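Local coordinates for protein membrane-bound lytic murein transglycosylase A (Burkholderia pseudomallei, PDB 6QK4) that probably cleaves the glycosidic bond between MurNAc and GlcNAc in peptidoglycan as a lytic transglycosylase, forming a 1,6-anhydro bond in the MurNAc product, at residues A[37-42]-A[269-274]; A[287-292]-A[298-303]; A[318-323]-A[333-338]. All coordinates share one frame; numbering follows the deposited sequence.

Followed from the N terminus, the three contacts come in series, neither nesting nor crossing. Contact 1 closes the longest loop: 226 residues, with the MltA-specific insert among them, separate the segment before helix 44-55 from the segment leading into strand 272-274. Contact 2 closes a tight hairpin between strands 285-291 and 298-307, and contact 3 closes a short strand-helix-strand excursion from strand 317-324 to strand 336-346. Side chains tie them together: Asp39 and Arg271 of contact 1 both bond to the backbone of Leu302 in contact 2, Glu270 meets the Tyr320 hydroxyl of contact 3, and Thr290 and Thr291 of contact 2 bond to Asn338 and Gln337.

Contact 1 of 3, residues A[37-42]-A[269-274]; sequences QDDSLI and PERSIA
The guanidinium of Arg271 and the carboxylate of Asp39 meet edge to edge, their planes only 12° apart. Leu41 O lies over one guanidinium face, 3.9 Å above the plane and displaced toward the rim, while Ile42 O sits near another part of the edge. This is an end-on, two-nitrogen salt bridge, and it joins the loop ahead of helix 44-55 to the residue just before strand 272-274 in the 3D domain, a member of the double-psi beta-barrel clan. Arg271 NH1 donates to Asp39 OD2 at 2.9 Å, nearly straight at 175°. Alongside it, Arg271 NH2 reaches Asp39 OD1, also at 2.9 Å. Both oxygens use their syn lone pairs, keeping the two flat groups nearly coplanar. A bend about CB-CG (chi2 -71°) turns the arginine head to Asp39. Arg271 NH2 has a second acceptor, Ile42 O, at 2.9 Å and tilted from the guanidinium plane; NE reaches the same oxygen only weakly. Both buried charged groups also grip strand 298-307: Arg271 NH1 donates to Leu302 O and Asp39 OD2 accepts from Leu302 N. The loop is shaped by two overlapping turns. An ST turn brings Ile42 N to Ser40 OG at 3.1 Å. In the Asx turn Leu41 N approaches Asp39 OD1 at 2.9 Å from well above the carboxylate plane, while Arg271 NH2 meets that oxygen on its syn lone pair.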
# COMPACT_ATOMS: atom_id res chain seq x y z
N GLN A 37 11.31 21.64 -1.96
CA GLN A 37 12.73 21.40 -1.69
C GLN A 37 12.98 20.37 -0.61
O GLN A 37 14.12 19.88 -0.49
CB GLN A 37 13.40 22.73 -1.28
CG GLN A 37 13.18 23.77 -2.33
CD GLN A 37 14.01 23.54 -3.59
OE1 GLN A 37 14.85 22.66 -3.66
NE2 GLN A 37 13.78 24.38 -4.59
N ASP A 38 11.94 20.01 0.18
CA ASP A 38 12.09 19.00 1.23
C ASP A 38 12.13 17.56 0.68
O ASP A 38 12.66 16.65 1.35
CB ASP A 38 10.93 19.18 2.20
CG ASP A 38 11.01 20.47 2.96
OD1 ASP A 38 12.12 20.76 3.52
OD2 ASP A 38 9.93 21.13 3.06
N ASP A 39 11.64 17.36 -0.52
CA ASP A 39 11.71 16.04 -1.13
C ASP A 39 13.07 15.84 -1.79
O ASP A 39 13.48 16.64 -2.65
CB ASP A 39 10.57 15.91 -2.15
CG ASP A 39 10.48 14.47 -2.75
OD1 ASP A 39 11.25 13.57 -2.31
OD2 ASP A 39 9.63 14.26 -3.63
N SER A 40 13.79 14.79 -1.36
CA SER A 40 15.06 14.45 -1.98
C SER A 40 14.90 14.13 -3.45
O SER A 40 15.86 14.25 -4.22
CB SER A 40 15.65 13.22 -1.31
OG SER A 40 14.83 12.05 -1.55
N LEU A 41 13.69 13.67 -3.84
CA LEU A 41 13.33 13.15 -5.18
C LEU A 41 13.95 11.78 -5.46
O LEU A 41 13.76 11.27 -6.56
CB LEU A 41 13.71 14.12 -6.34
CG LEU A 41 12.92 15.43 -6.31
CD1 LEU A 41 13.45 16.37 -7.39
CD2 LEU A 41 11.40 15.17 -6.52
N ILE A 42 14.60 11.15 -4.46
CA ILE A 42 15.19 9.83 -4.68
C ILE A 42 14.08 8.81 -4.92
O ILE A 42 13.15 8.70 -4.12
CB ILE A 42 16.04 9.38 -3.50
CG1 ILE A 42 17.26 10.31 -3.32
CG2 ILE A 42 16.49 7.92 -3.75
CD1 ILE A 42 17.88 10.16 -1.98
N PRO A 269 7.55 1.91 -4.38
CA PRO A 269 7.37 2.27 -2.97
C PRO A 269 7.60 3.76 -2.72
O PRO A 269 8.61 4.31 -3.16
CB PRO A 269 8.41 1.42 -2.23
CG PRO A 269 8.52 0.11 -3.12
CD PRO A 269 8.43 0.74 -4.57
N GLU A 270 6.71 4.38 -1.96
CA GLU A 270 6.74 5.82 -1.64
C GLU A 270 6.79 6.75 -2.84
O GLU A 270 7.11 7.95 -2.68
CB GLU A 270 7.88 6.12 -0.67
CG GLU A 270 7.70 5.31 0.62
CD GLU A 270 8.42 6.00 1.83
OE1 GLU A 270 8.11 7.19 2.17
OE2 GLU A 270 9.29 5.31 2.40
N ARG A 271 6.40 6.28 -4.04
CA ARG A 271 6.33 7.16 -5.18
C ARG A 271 5.07 6.93 -5.99
O ARG A 271 4.95 7.51 -7.08
CB ARG A 271 7.53 7.00 -6.13
CG ARG A 271 8.90 7.45 -5.51
CD ARG A 271 8.91 8.98 -5.38
NE ARG A 271 10.11 9.37 -4.64
CZ ARG A 271 10.33 10.61 -4.22
NH1 ARG A 271 9.42 11.54 -4.53
NH2 ARG A 271 11.44 10.90 -3.45
N SER A 272 4.17 6.03 -5.54
CA SER A 272 2.92 5.76 -6.22
C SER A 272 1.79 5.97 -5.25
O SER A 272 1.92 5.61 -4.07
CB SER A 272 2.84 4.29 -6.70
OG SER A 272 3.77 4.00 -7.73
N ILE A 273 0.70 6.58 -5.71
CA ILE A 273 -0.50 6.68 -4.89
C ILE A 273 -1.70 6.11 -5.66
O ILE A 273 -1.76 6.12 -6.89
CB ILE A 273 -0.82 8.12 -4.46
CG1 ILE A 273 -0.88 9.08 -5.68
CG2 ILE A 273 0.14 8.55 -3.28
CD1 ILE A 273 -1.48 10.47 -5.26
N ALA A 274 -2.64 5.54 -4.89
CA ALA A 274 -3.97 5.28 -5.39
C ALA A 274 -4.86 6.51 -5.18
O ALA A 274 -4.78 7.19 -4.13
CB ALA A 274 -4.56 4.06 -4.67

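Contact 2 of 3, residues A[287-292]-A[298-303]; sequences FLQTTR and PLNRLV
Thr290 and Leu299 stand side by side and point the same way, the methyl CG2 of Thr290 lying 4.0 Å from Leu299 CB. The threonine hydroxyl, anti to its own backbone N (chi1 -176°), is directed instead to Asn338 O on strand 336-346. Beyond this pair the extended chain of Arg292 comes across Leu299 at about a right angle and lays one guanidinium face against the methyl CD1, which is 3.8 Å from Arg292 NH2 and displaced toward the rim of the group. Leu288 shares a face with Thr290, Leu299 and Arg301, and its CB approaches Val303 CG2; Leu288 and Val303 both also touch Tyr320. The backbone evidence identifies a beta hairpin of strands 285-291 and 298-307 within the 3D domain, the two strands running nearly antiparallel. Leu288 with Arg301 and Thr290 with Leu299 are its hydrogen-bonded pairs: Arg301 N reaches Leu288 O at 2.8 Å in the carbonyl plane, and Thr290 N reaches Leu299 O at 2.8 Å. Phe287, Gln289, Asn300 and Leu302 occupy the opposite face. The ring of Phe287 reaches over the neighbouring strand, its CD1 3.9 Å from Leu302 CB and its CZ 3.8 Å from Asn300 CB, while Arg301 O lies over one ring face, near the rim. Ring and Asn300 amide planes are nearly parallel, 12° apart. Gln289 and Asn300 also run side by side, but with amide planes 47° apart, and both NE2 of Gln289 and ND2 of Asn300 donate to Ala13 O. Asn300 OD1, buried and without a hydrogen-bonding partner, instead packs against Gln289 CG at 3.2 Å.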
# COMPACT_ATOMS: atom_id res chain seq x y z
N PHE A 287 2.26 16.41 -6.24
CA PHE A 287 3.14 16.71 -5.12
C PHE A 287 2.28 16.64 -3.87
O PHE A 287 1.26 17.34 -3.79
CB PHE A 287 3.86 18.07 -5.25
CG PHE A 287 4.99 18.15 -4.24
CD1 PHE A 287 6.16 17.44 -4.47
CD2 PHE A 287 4.81 18.76 -3.01
CE1 PHE A 287 7.16 17.42 -3.58
CE2 PHE A 287 5.85 18.72 -2.03
CZ PHE A 287 7.02 18.01 -2.31
N LEU A 288 2.66 15.74 -2.95
CA LEU A 288 1.89 15.43 -1.76
C LEU A 288 2.59 16.02 -0.54
O LEU A 288 3.75 15.72 -0.29
CB LEU A 288 1.74 13.89 -1.64
CG LEU A 288 0.81 13.38 -0.56
CD1 LEU A 288 -0.62 13.92 -0.70
CD2 LEU A 288 0.80 11.82 -0.57
N GLN A 289 1.86 16.81 0.25
CA GLN A 289 2.36 17.34 1.51
C GLN A 289 1.51 16.73 2.60
O GLN A 289 0.28 16.91 2.60
CB GLN A 289 2.24 18.85 1.50
CG GLN A 289 2.69 19.46 2.89
CD GLN A 289 2.60 20.98 2.85
OE1 GLN A 289 1.87 21.56 2.02
NE2 GLN A 289 3.36 21.64 3.71
N THR A 290 2.14 15.99 3.52
CA THR A 290 1.39 15.27 4.57
C THR A 290 2.35 15.04 5.76
O THR A 290 3.32 15.80 5.92
CB THR A 290 0.71 14.02 3.96
OG1 THR A 290 -0.09 13.42 4.99
CG2 THR A 290 1.72 12.93 3.51
N THR A 291 2.11 14.03 6.59
CA THR A 291 3.02 13.70 7.68
C THR A 291 3.20 12.19 7.77
O THR A 291 2.40 11.42 7.23
CB THR A 291 2.51 14.22 9.07
OG1 THR A 291 1.15 13.82 9.25
CG2 THR A 291 2.57 15.74 9.12
N ARG A 292 4.26 11.77 8.50
CA ARG A 292 4.53 10.34 8.67
C ARG A 292 3.68 9.76 9.78
O ARG A 292 3.54 10.38 10.82
CB ARG A 292 5.98 10.12 9.03
CG ARG A 292 6.98 10.60 8.04
CD ARG A 292 8.29 9.85 8.25
NE ARG A 292 9.09 10.09 7.07
CZ ARG A 292 9.28 9.20 6.11
NH1 ARG A 292 8.76 7.98 6.24
NH2 ARG A 292 10.02 9.52 5.06
N PRO A 298 6.87 15.95 9.07
CA PRO A 298 6.46 16.26 7.69
C PRO A 298 6.94 15.24 6.67
O PRO A 298 8.09 14.78 6.72
CB PRO A 298 7.08 17.61 7.39
CG PRO A 298 7.23 18.23 8.82
CD PRO A 298 7.49 17.11 9.75
N LEU A 299 6.06 14.98 5.69
CA LEU A 299 6.32 14.05 4.59
C LEU A 299 5.90 14.79 3.31
O LEU A 299 4.71 15.03 3.09
CB LEU A 299 5.53 12.75 4.78
CG LEU A 299 5.69 11.74 3.61
CD1 LEU A 299 7.13 11.39 3.44
CD2 LEU A 299 4.92 10.51 4.14
N ASN A 300 6.89 15.27 2.56
CA ASN A 300 6.65 16.01 1.33
C ASN A 300 7.18 15.19 0.16
O ASN A 300 8.38 14.91 0.11
CB ASN A 300 7.37 17.36 1.39
CG ASN A 300 6.66 18.35 2.32
OD1 ASN A 300 5.67 18.97 1.94
ND2 ASN A 300 7.18 18.51 3.53
N ARG A 301 6.31 14.75 -0.75
CA ARG A 301 6.75 13.67 -1.65
C ARG A 301 6.11 13.87 -3.02
O ARG A 301 4.88 14.01 -3.09
CB ARG A 301 6.28 12.26 -1.16
CG ARG A 301 7.28 11.30 -0.46
CD ARG A 301 8.21 10.77 -1.41
NE ARG A 301 9.08 9.66 -1.05
CZ ARG A 301 10.36 9.77 -0.71
NH1 ARG A 301 10.90 10.97 -0.47
NH2 ARG A 301 11.08 8.68 -0.54
N LEU A 302 6.91 13.86 -4.08
CA LEU A 302 6.39 13.78 -5.45
C LEU A 302 6.05 12.33 -5.72
O LEU A 302 6.91 11.45 -5.62
CB LEU A 302 7.42 14.28 -6.46
CG LEU A 302 6.93 14.22 -7.93
CD1 LEU A 302 5.70 15.10 -8.24
CD2 LEU A 302 8.10 14.60 -8.82
N VAL A 303 4.78 12.08 -6.04
CA VAL A 303 4.27 10.74 -6.29
C VAL A 303 3.51 10.76 -7.63
O VAL A 303 3.28 11.82 -8.26
CB VAL A 303 3.34 10.26 -5.15
CG1 VAL A 303 4.12 10.31 -3.78
CG2 VAL A 303 2.12 11.20 -5.00

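Contact 3 of 3, residues A[318-323]-A[333-338]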
# COMPACT_ATOMS: atom_id res chain seq x y z
N ALA A 318 -5.85 10.37 -1.07
CA ALA A 318 -4.88 9.46 -1.65
C ALA A 318 -4.64 8.27 -0.72
O ALA A 318 -4.68 8.41 0.53
CB ALA A 318 -3.57 10.20 -1.94
N ASP A 319 -4.32 7.11 -1.33
CA ASP A 319 -3.72 5.98 -0.59
C ASP A 319 -2.23 5.92 -0.95
O ASP A 319 -1.88 5.71 -2.12
CB ASP A 319 -4.41 4.67 -0.98
CG ASP A 319 -4.75 3.78 0.22
OD1 ASP A 319 -4.55 4.12 1.40
OD2 ASP A 319 -5.24 2.65 -0.02
N TYR A 320 -1.35 6.12 0.03
CA TYR A 320 0.09 6.18 -0.22
C TYR A 320 0.68 4.76 -0.21
O TYR A 320 0.53 4.04 0.79
CB TYR A 320 0.70 7.02 0.91
CG TYR A 320 2.14 7.39 0.83
CD1 TYR A 320 2.57 8.41 -0.02
CD2 TYR A 320 3.07 6.76 1.59
CE1 TYR A 320 3.91 8.76 -0.08
CE2 TYR A 320 4.41 7.13 1.59
CZ TYR A 320 4.83 8.12 0.74
OH TYR A 320 6.16 8.46 0.71
N PHE A 321 1.34 4.36 -1.30
CA PHE A 321 1.90 3.00 -1.36
C PHE A 321 3.23 2.98 -0.63
O PHE A 321 4.22 3.53 -1.11
CB PHE A 321 2.06 2.53 -2.81
CG PHE A 321 2.63 1.16 -2.92
CD1 PHE A 321 1.96 0.08 -2.39
CD2 PHE A 321 3.84 0.96 -3.55
CE1 PHE A 321 2.50 -1.21 -2.50
CE2 PHE A 321 4.39 -0.29 -3.68
CZ PHE A 321 3.69 -1.41 -3.18
N TRP A 322 3.25 2.32 0.55
CA TRP A 322 4.46 2.24 1.36
C TRP A 322 5.46 1.20 0.87
O TRP A 322 6.64 1.33 1.21
CB TRP A 322 4.09 1.97 2.84
CG TRP A 322 3.71 3.20 3.54
CD1 TRP A 322 2.43 3.65 3.78
CD2 TRP A 322 4.59 4.19 4.06
NE1 TRP A 322 2.48 4.82 4.45
CE2 TRP A 322 3.78 5.19 4.63
CE3 TRP A 322 5.98 4.33 4.10
CZ2 TRP A 322 4.32 6.32 5.27
CZ3 TRP A 322 6.51 5.46 4.72
CH2 TRP A 322 5.67 6.43 5.31
N GLY A 323 5.07 0.23 0.01
CA GLY A 323 6.06 -0.72 -0.40
C GLY A 323 5.69 -2.15 0.01
O GLY A 323 4.51 -2.44 0.27
N GLY A 333 -0.68 0.77 8.06
CA GLY A 333 -1.77 0.57 9.02
C GLY A 333 -2.08 1.77 9.87
O GLY A 333 -3.23 1.97 10.28
N ARG A 334 -1.09 2.59 10.15
CA ARG A 334 -1.28 3.72 11.02
C ARG A 334 -1.53 5.01 10.24
O ARG A 334 -1.69 6.05 10.86
CB ARG A 334 -0.05 3.89 11.91
CG ARG A 334 0.30 2.66 12.77
CD ARG A 334 -0.85 2.26 13.70
NE ARG A 334 -1.35 0.91 13.40
CZ ARG A 334 -2.64 0.53 13.50
NH1 ARG A 334 -3.57 1.39 13.89
NH2 ARG A 334 -2.99 -0.73 13.20
N MET A 335 -1.52 4.97 8.91
CA MET A 335 -1.52 6.24 8.17
C MET A 335 -2.96 6.75 8.02
O MET A 335 -3.80 6.10 7.37
CB MET A 335 -0.83 6.11 6.79
CG MET A 335 -0.09 7.56 6.37
SD MET A 335 0.24 7.31 4.72
CE MET A 335 0.91 9.04 4.61
N LYS A 336 -3.21 7.95 8.55
CA LYS A 336 -4.53 8.57 8.43
C LYS A 336 -4.31 10.04 8.72
O LYS A 336 -4.50 10.52 9.85
CB LYS A 336 -5.53 7.93 9.41
CG LYS A 336 -6.99 8.34 9.11
CD LYS A 336 -8.05 7.68 10.05
CE LYS A 336 -9.34 8.52 9.91
NZ LYS A 336 -10.56 7.74 10.20
N GLN A 337 -3.74 10.73 7.72
CA GLN A 337 -3.07 12.02 7.91
C GLN A 337 -3.72 13.09 7.05
O GLN A 337 -4.08 12.84 5.89
CB GLN A 337 -1.55 11.95 7.52
CG GLN A 337 -0.83 10.67 7.93
CD GLN A 337 -0.80 10.47 9.45
OE1 GLN A 337 -1.31 9.44 10.00
NE2 GLN A 337 -0.26 11.47 10.16
N ASN A 338 -3.79 14.31 7.62
CA ASN A 338 -4.18 15.43 6.76
C ASN A 338 -3.12 15.65 5.69
O ASN A 338 -1.91 15.42 5.92
CB ASN A 338 -4.29 16.72 7.55
CG ASN A 338 -4.88 17.85 6.74
OD1 ASN A 338 -5.91 17.67 6.04
ND2 ASN A 338 -4.20 19.05 6.81
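A strand-helix-strand connection of the 3D domain, from strand 317-324 through helix 326-334 to strand 336-346, is closed here by a Met-aromatic contact. A single atom carries it: the sulfur of Met335 meets two aromatic side chains, Tyr320 and Trp322, that project from the same side of their strand. Trp322 receives the sulfur at its edge. Met335 SD is 4.5 Å from the centroid of the five-membered ring and 77° off its normal, close to the ring plane on the side of the indole nitrogen. Trp322 NE1 makes a weak hydrogen bond to Met335 SD at 3.4 Å, bent to 151° at the hydrogen. Toward Tyr320 the approach is oblique: SD stands 5.1 Å from the ring centroid and closer, 3.8 Å, to Tyr320 CB. The methionine chain is extended beyond CG (chi2 -166°), which carries the sulfur out from the backbone to the indole nitrogen, and the two side chains cross at about a right angle. The rings also brace each other, with Tyr320 CE2 3.6 Å above the Trp322 plane and over its centre. At its far end Tyr320 is held by Glu270 OE1, which bonds to the hydroxyl. Around this buried group, Tyr320 and Met335 both rest on Val103 of strand 101-114, Met335 touches Thr290 of strand 285-291, and Tyr320 packs against Leu299 and Arg301 of strand 298-307.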